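Local coordinates for protein response regulator receiver modulated diguanylate cyclase with PAS/PAC sensor (Desulfovibrio desulfuricans subsp. desulfuricans, PDB 3CG0) that probably acts as a diguanylate cyclase under the control of a phosphorylatable response regulator receiver domain, the part described here, with a PAS/PAC sensor in the same protein, at residues P10-E16 with Y34-F40. Residue numbers count along the deposited sequence, not the author numbering.
Sequences PGVLIVE and YDVLGVF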
# COMPACT_ATOMS: atom_id res chain seq x y z
N PRO C 10 -23.61 1.14 -3.28
CA PRO C 10 -23.63 -0.29 -3.66
C PRO C 10 -25.00 -0.89 -4.00
O PRO C 10 -26.01 -0.49 -3.43
CB PRO C 10 -23.07 -0.98 -2.42
CG PRO C 10 -22.18 0.02 -1.82
CD PRO C 10 -22.92 1.32 -1.98
N GLY C 11 -24.99 -1.84 -4.93
CA GLY C 11 -26.20 -2.51 -5.40
C GLY C 11 -26.45 -3.84 -4.71
O GLY C 11 -25.69 -4.79 -4.89
N VAL C 12 -27.53 -3.91 -3.94
CA VAL C 12 -27.82 -5.05 -3.10
C VAL C 12 -28.94 -5.92 -3.71
O VAL C 12 -29.96 -5.41 -4.15
CB VAL C 12 -28.17 -4.59 -1.65
CG1 VAL C 12 -28.38 -5.77 -0.72
CG2 VAL C 12 -27.05 -3.67 -1.09
N LEU C 13 -28.73 -7.23 -3.75
CA LEU C 13 -29.73 -8.17 -4.23
C LEU C 13 -30.18 -9.02 -3.03
O LEU C 13 -29.34 -9.53 -2.30
CB LEU C 13 -29.12 -9.01 -5.35
CG LEU C 13 -29.79 -10.22 -6.00
CD1 LEU C 13 -29.42 -10.28 -7.47
CD2 LEU C 13 -29.39 -11.52 -5.34
N ILE C 14 -31.50 -9.14 -2.82
CA ILE C 14 -32.04 -9.86 -1.66
C ILE C 14 -32.73 -11.15 -2.11
O ILE C 14 -33.51 -11.14 -3.05
CB ILE C 14 -33.05 -9.00 -0.87
CG1 ILE C 14 -32.42 -7.70 -0.38
CG2 ILE C 14 -33.62 -9.77 0.32
CD1 ILE C 14 -33.42 -6.78 0.33
N VAL C 15 -32.40 -12.25 -1.45
CA VAL C 15 -33.04 -13.53 -1.69
C VAL C 15 -33.66 -13.96 -0.36
O VAL C 15 -32.94 -14.33 0.57
CB VAL C 15 -32.05 -14.60 -2.17
CG1 VAL C 15 -32.80 -15.79 -2.76
CG2 VAL C 15 -31.11 -14.04 -3.19
N GLU C 16 -34.98 -13.90 -0.27
CA GLU C 16 -35.68 -14.03 1.00
C GLU C 16 -37.10 -14.50 0.76
O GLU C 16 -37.83 -13.90 -0.03
CB GLU C 16 -35.68 -12.67 1.70
CG GLU C 16 -36.57 -12.57 2.92
CD GLU C 16 -35.99 -13.28 4.12
OE1 GLU C 16 -34.83 -12.96 4.49
OE2 GLU C 16 -36.69 -14.14 4.69
N TYR C 34 -28.19 2.45 0.34
CA TYR C 34 -27.95 1.42 -0.67
C TYR C 34 -29.07 1.33 -1.69
O TYR C 34 -30.24 1.54 -1.36
CB TYR C 34 -27.77 0.04 -0.02
CG TYR C 34 -26.62 -0.06 0.94
CD1 TYR C 34 -25.30 -0.07 0.49
CD2 TYR C 34 -26.84 -0.17 2.31
CE1 TYR C 34 -24.23 -0.16 1.38
CE2 TYR C 34 -25.79 -0.28 3.21
CZ TYR C 34 -24.49 -0.27 2.73
OH TYR C 34 -23.45 -0.37 3.62
N ASP C 35 -28.71 1.03 -2.92
CA ASP C 35 -29.70 0.77 -3.95
C ASP C 35 -30.03 -0.72 -3.90
O ASP C 35 -29.15 -1.56 -4.05
CB ASP C 35 -29.13 1.15 -5.32
CG ASP C 35 -30.17 1.16 -6.43
OD1 ASP C 35 -31.38 0.99 -6.17
OD2 ASP C 35 -29.76 1.33 -7.60
N VAL C 36 -31.30 -1.07 -3.66
CA VAL C 36 -31.70 -2.47 -3.79
C VAL C 36 -32.26 -2.78 -5.18
O VAL C 36 -33.25 -2.21 -5.64
CB VAL C 36 -32.49 -3.08 -2.56
CG1 VAL C 36 -32.88 -2.01 -1.55
CG2 VAL C 36 -33.65 -4.01 -2.97
N LEU C 37 -31.55 -3.67 -5.85
CA LEU C 37 -31.70 -3.93 -7.26
C LEU C 37 -32.79 -4.96 -7.55
O LEU C 37 -33.45 -4.91 -8.59
CB LEU C 37 -30.36 -4.41 -7.83
CG LEU C 37 -29.31 -3.43 -8.39
CD1 LEU C 37 -29.30 -2.05 -7.75
CD2 LEU C 37 -27.96 -4.04 -8.24
N GLY C 38 -32.95 -5.92 -6.64
CA GLY C 38 -33.97 -6.94 -6.80
C GLY C 38 -34.26 -7.66 -5.51
O GLY C 38 -33.40 -7.75 -4.63
N VAL C 39 -35.48 -8.17 -5.39
CA VAL C 39 -35.89 -8.99 -4.26
C VAL C 39 -36.54 -10.27 -4.81
O VAL C 39 -37.48 -10.20 -5.61
CB VAL C 39 -36.82 -8.26 -3.27
CG1 VAL C 39 -37.25 -9.20 -2.15
CG2 VAL C 39 -36.11 -7.06 -2.65
N PHE C 40 -36.00 -11.42 -4.40
CA PHE C 40 -36.43 -12.70 -4.95
C PHE C 40 -36.83 -13.64 -3.82
O PHE C 40 -36.27 -13.57 -2.73
CB PHE C 40 -35.30 -13.31 -5.78
CG PHE C 40 -34.83 -12.42 -6.90
CD1 PHE C 40 -35.51 -12.40 -8.11
CD2 PHE C 40 -33.72 -11.61 -6.75
CE1 PHE C 40 -35.11 -11.58 -9.15
CE2 PHE C 40 -33.30 -10.79 -7.80
CZ PHE C 40 -33.99 -10.77 -8.99
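Parallel strands can absorb an extra residue without losing their pairing, as strands 11-15 and 35-40 illustrate. Val12 pairs with Val36 and Ile14 with Val39, so Leu13 faces two residues, Leu37 and Gly38: a beta bulge, with Leu37 folded to psi -33°. Hydrogen bonds persist on both sides of it, Leu37 N to Val12 O at 2.9 Å and Ile14 N to Gly38 O at 3.0 Å. At the bulge the CA-to-CB bond of Leu37 points toward strand 11-15, and CD2 comes within 3.7 Å of Gly11 CA, where a beta carbon would clash with it. Gly38 likewise leaves room for the m rotamer of Phe40, whose CE2 meets Leu13 CD1 at 3.9 Å beside helix 43-53. On the face that carries Val12, Ile14, Val36 and Val39, Ile14, in its mt rotamer, extends CD1 to 4.0 Å from Val39 CG2, while Val12 CG2 packs 3.9 Å from Tyr34 CB; Val12, Val36 and Val39 also touch helix 19-32. Glu16 carries its carboxylate away to lie near Asp61, the predicted phosphorylation site. This is the first beta-alpha-beta unit of the CheY-like receiver fold.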